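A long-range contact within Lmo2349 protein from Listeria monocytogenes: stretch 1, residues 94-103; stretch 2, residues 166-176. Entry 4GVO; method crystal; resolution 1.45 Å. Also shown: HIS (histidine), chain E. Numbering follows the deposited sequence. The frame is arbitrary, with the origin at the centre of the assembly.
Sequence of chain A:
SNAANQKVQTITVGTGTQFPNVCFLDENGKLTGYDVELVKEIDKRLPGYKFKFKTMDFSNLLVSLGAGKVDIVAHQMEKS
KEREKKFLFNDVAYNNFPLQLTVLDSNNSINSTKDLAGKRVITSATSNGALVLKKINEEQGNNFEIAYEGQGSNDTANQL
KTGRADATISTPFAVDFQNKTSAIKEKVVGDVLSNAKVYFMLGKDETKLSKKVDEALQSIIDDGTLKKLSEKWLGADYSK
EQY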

# COMPACT_ATOMS: atom_id res chain seq x y z
N TYR A 94 -8.31 -0.28 -7.66
CA TYR A 94 -9.16 0.10 -6.57
C TYR A 94 -8.62 1.19 -5.64
O TYR A 94 -9.24 1.52 -4.62
CB TYR A 94 -9.65 -1.12 -5.80
CG TYR A 94 -8.62 -1.89 -4.99
CD1 TYR A 94 -7.91 -2.96 -5.54
CD2 TYR A 94 -8.36 -1.58 -3.65
CE1 TYR A 94 -7.01 -3.69 -4.80
CE2 TYR A 94 -7.50 -2.32 -2.89
CZ TYR A 94 -6.83 -3.40 -3.45
OH TYR A 94 -5.96 -4.18 -2.75
N ASN A 95 -7.51 1.81 -6.02
CA ASN A 95 -7.03 3.03 -5.34
C ASN A 95 -5.95 3.67 -6.24
O ASN A 95 -5.48 3.01 -7.18
CB ASN A 95 -6.45 2.75 -3.94
CG ASN A 95 -6.48 3.97 -3.06
OD1 ASN A 95 -7.07 5.00 -3.44
ND2 ASN A 95 -5.86 3.88 -1.91
N ASN A 96 -5.58 4.88 -5.90
CA ASN A 96 -4.38 5.57 -6.39
C ASN A 96 -3.38 5.65 -5.22
O ASN A 96 -3.78 5.89 -4.11
CB ASN A 96 -4.69 7.06 -6.71
CG ASN A 96 -5.66 7.24 -7.80
OD1 ASN A 96 -6.70 7.87 -7.60
ND2 ASN A 96 -5.39 6.66 -8.93
N PHE A 97 -2.08 5.53 -5.48
CA PHE A 97 -1.09 5.57 -4.42
C PHE A 97 0.08 6.48 -4.87
O PHE A 97 1.23 6.04 -4.97
CB PHE A 97 -0.64 4.15 -4.08
CG PHE A 97 -0.22 3.93 -2.66
CD1 PHE A 97 1.02 4.36 -2.18
CD2 PHE A 97 -1.08 3.28 -1.77
CE1 PHE A 97 1.39 4.12 -0.85
CE2 PHE A 97 -0.72 3.10 -0.46
CZ PHE A 97 0.52 3.50 -0.01
N PRO A 98 -0.20 7.79 -5.07
CA PRO A 98 0.86 8.69 -5.53
C PRO A 98 1.86 8.91 -4.40
O PRO A 98 1.48 9.22 -3.25
CB PRO A 98 0.12 9.98 -5.88
CG PRO A 98 -1.12 9.92 -5.07
CD PRO A 98 -1.50 8.47 -5.04
N LEU A 99 3.15 8.75 -4.67
CA LEU A 99 4.20 8.83 -3.65
C LEU A 99 4.94 10.17 -3.68
O LEU A 99 5.30 10.67 -4.73
CB LEU A 99 5.23 7.72 -3.88
CG LEU A 99 4.72 6.28 -3.65
CD1 LEU A 99 5.83 5.26 -4.00
CD2 LEU A 99 4.20 6.11 -2.22
N GLN A 100 5.19 10.70 -2.50
CA GLN A 100 6.00 11.88 -2.29
C GLN A 100 6.93 11.67 -1.12
O GLN A 100 6.58 10.94 -0.17
CB GLN A 100 5.13 13.12 -1.98
CG GLN A 100 4.42 13.67 -3.21
CD GLN A 100 3.38 14.69 -2.84
OE1 GLN A 100 2.29 14.33 -2.48
NE2 GLN A 100 3.76 15.98 -2.88
N LEU A 101 8.08 12.33 -1.13
CA LEU A 101 8.86 12.46 0.09
C LEU A 101 7.98 12.99 1.20
O LEU A 101 7.12 13.83 0.99
CB LEU A 101 10.05 13.36 -0.08
CG LEU A 101 11.10 12.96 -1.11
CD1 LEU A 101 12.21 14.01 -1.18
CD2 LEU A 101 11.66 11.56 -0.83
N THR A 102 8.22 12.47 2.39
CA THR A 102 7.40 12.81 3.54
C THR A 102 8.37 13.10 4.69
O THR A 102 9.33 12.38 4.91
CB THR A 102 6.45 11.65 3.86
OG1 THR A 102 5.52 11.51 2.78
CG2 THR A 102 5.67 11.90 5.16
N VAL A 103 8.14 14.22 5.38
CA VAL A 103 9.03 14.73 6.41
C VAL A 103 8.24 15.16 7.64
O VAL A 103 7.02 15.22 7.63
CB VAL A 103 9.84 15.92 5.86
CG1 VAL A 103 10.76 15.48 4.71
CG2 VAL A 103 8.90 17.06 5.44
N ASP A 166 15.67 11.64 8.09
CA ASP A 166 15.31 12.96 7.58
C ASP A 166 13.99 12.94 6.79
O ASP A 166 13.28 13.94 6.73
CB ASP A 166 16.44 13.43 6.69
CG ASP A 166 17.73 13.66 7.47
OD1 ASP A 166 17.81 14.72 8.14
OD2 ASP A 166 18.62 12.77 7.43
N ALA A 167 13.68 11.81 6.16
CA ALA A 167 12.51 11.68 5.30
C ALA A 167 12.11 10.24 5.17
O ALA A 167 12.89 9.34 5.50
CB ALA A 167 12.77 12.25 3.88
N THR A 168 10.85 10.06 4.75
CA THR A 168 10.37 8.77 4.28
C THR A 168 9.70 9.02 2.91
O THR A 168 9.83 10.12 2.34
CB THR A 168 9.40 8.13 5.31
OG1 THR A 168 9.07 6.80 4.88
CG2 THR A 168 8.14 8.93 5.52
N ILE A 169 8.98 8.02 2.41
CA ILE A 169 8.18 8.14 1.20
C ILE A 169 6.80 7.58 1.50
O ILE A 169 6.68 6.52 2.12
CB ILE A 169 8.87 7.49 -0.01
CG1 ILE A 169 8.15 7.86 -1.32
CG2 ILE A 169 9.12 5.97 0.14
CD1 ILE A 169 8.93 7.45 -2.54
N SER A 170 5.77 8.35 1.18
CA SER A 170 4.41 7.96 1.53
C SER A 170 3.38 8.59 0.61
O SER A 170 3.76 9.20 -0.40
CB SER A 170 4.06 8.26 3.02
OG SER A 170 2.91 7.45 3.42
N THR A 171 2.09 8.39 0.90
CA THR A 171 1.01 8.89 0.06
C THR A 171 0.09 9.74 0.94
O THR A 171 -0.11 9.40 2.10
CB THR A 171 0.29 7.76 -0.68
OG1 THR A 171 -0.49 8.29 -1.74
CG2 THR A 171 -0.54 6.88 0.24
N PRO A 172 -0.49 10.81 0.39
CA PRO A 172 -1.34 11.68 1.19
C PRO A 172 -2.43 11.00 2.02
O PRO A 172 -2.61 11.38 3.19
CB PRO A 172 -1.89 12.64 0.20
CG PRO A 172 -0.74 12.83 -0.72
CD PRO A 172 -0.17 11.44 -0.90
N PHE A 173 -3.19 10.01 1.50
CA PHE A 173 -4.28 9.46 2.31
C PHE A 173 -3.74 8.86 3.59
O PHE A 173 -4.39 8.90 4.63
CB PHE A 173 -5.20 8.47 1.54
CG PHE A 173 -4.74 7.04 1.51
CD1 PHE A 173 -4.94 6.20 2.60
CD2 PHE A 173 -4.17 6.49 0.36
CE1 PHE A 173 -4.57 4.86 2.54
CE2 PHE A 173 -3.75 5.16 0.32
CZ PHE A 173 -3.95 4.34 1.40
N ALA A 174 -2.58 8.23 3.49
CA ALA A 174 -1.99 7.54 4.62
C ALA A 174 -1.42 8.53 5.64
O ALA A 174 -1.59 8.36 6.85
CB ALA A 174 -0.96 6.49 4.18
N VAL A 175 -0.73 9.55 5.15
CA VAL A 175 -0.17 10.62 5.97
C VAL A 175 -1.30 11.34 6.72
O VAL A 175 -1.21 11.55 7.93
CB VAL A 175 0.63 11.60 5.10
CG1 VAL A 175 0.98 12.87 5.91
CG2 VAL A 175 1.88 10.93 4.52
N ASP A 176 -2.36 11.65 6.02
CA ASP A 176 -3.43 12.38 6.62
C ASP A 176 -4.10 11.59 7.75
O ASP A 176 -4.41 12.14 8.83
CB ASP A 176 -4.47 12.83 5.59
CG ASP A 176 -3.97 13.99 4.66
OD1 ASP A 176 -2.82 14.46 4.84
OD2 ASP A 176 -4.77 14.42 3.76
N HIS E . 1.68 0.49 -1.78
CA HIS E . 2.80 -0.37 -1.29
C HIS E . 3.44 -1.17 -2.37
O HIS E . 2.88 -1.24 -3.47
CB HIS E . 2.32 -1.29 -0.18
CG HIS E . 2.36 -0.64 1.17
ND1 HIS E . 1.61 0.43 1.45
CD2 HIS E . 3.14 -0.90 2.32
CE1 HIS E . 1.89 0.84 2.72
NE2 HIS E . 2.80 -0.00 3.23
OXT HIS E . 4.54 -1.74 -2.15

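How does the contact begin at the N-terminal end of stretch 1? Tyr94 lies out of reach of stretch 2, and the first residue to touch it is Asn95, whose CA-to-CB bond points toward the other stretch. Its ND2 comes within 3.3 Å of CE2 of Phe173, a close approach of an amide group to an aromatic ring; ND2 finds its hydrogen bond elsewhere in the structure. Asn96 contributes little: its CA-to-CB bond points sideways and the end of its side chain leads away, although its backbone O lies near the plane of the Phe173 ring, at the ring's edge.

What does Phe97 bring together? Its ring is held between a methyl group and a ligand. Over one face sits Thr171, whose CG2 is 3.6 Å from the centroid of the Phe97 ring and only 15° off the ring normal, a CH-pi contact in which a slightly positive methyl meets the electron-rich face. N of the bound histidine lies over the opposite face, and its ND1 comes 3.6 Å from CZ of Phe97. Phe173 completes the cluster: its edge is directed toward the face of Phe97 in an offset edge-to-face pair, with the planes at 87° and the centroids of Phe97 and Phe173 5.6 Å apart. Stretch 2 thus helps support a residue that itself touches the ligand.

How is the turn from strand to helix in stretch 2 fastened to Pro98? Proline has no backbone N-H to donate, but its carbonyl is free to accept, and OG1 of Thr171 donates to O of Pro98 at 2.7 Å. Thr171 occupies the N-cap position, yet its side chain makes no capping bond; the hydroxyl is spent across the contact instead. The CA of Thr171 also approaches O of Pro98, at 3.4 Å, as a CA-H...O contact. Next along, Leu99 packs its CB 3.9 Å from CG1 of Ile169, an apolar pairing.

What joins the backbones from Gln100 onward? The strands run antiparallel, and Gln100 and Ser170 form a hydrogen-bonded pair: N of Gln100 donates to O of Ser170 at 3.0 Å, and N of Ser170 returns the bond to O of Gln100 at 3.0 Å. Leu101 and Ile169 follow as a non-hydrogen-bonded pair with CA atoms 4.5 Å apart, where CA of Leu101 lies 3.4 Å from O of Thr168 in a CA-H...O contact. Their side chains share one face of the sheet, while those of Gln100, Thr102, Thr168 and Ser170 occupy the other.

Why does Thr102 have so much of its surface covered? It is bonded to Thr168 in both directions, N of Thr102 to O of Thr168 and N of Thr168 to O of Thr102, each at 2.8 Å. Its side chain is covered as well: CB of Thr102 lies 3.6 Å from CG2 of Thr168, and OG1 of Thr102 lies 3.6 Å from CB of Ser170. CG2 of Thr102 also meets the helix, 4.0 Å from CG2 of Val175. Within its own strand, OG1 of Thr102 donates to O of Gln100 at 3.2 Å, which satisfies the hydroxyl. Val103 ends the contact with CG1 3.9 Å from CB of Ala167.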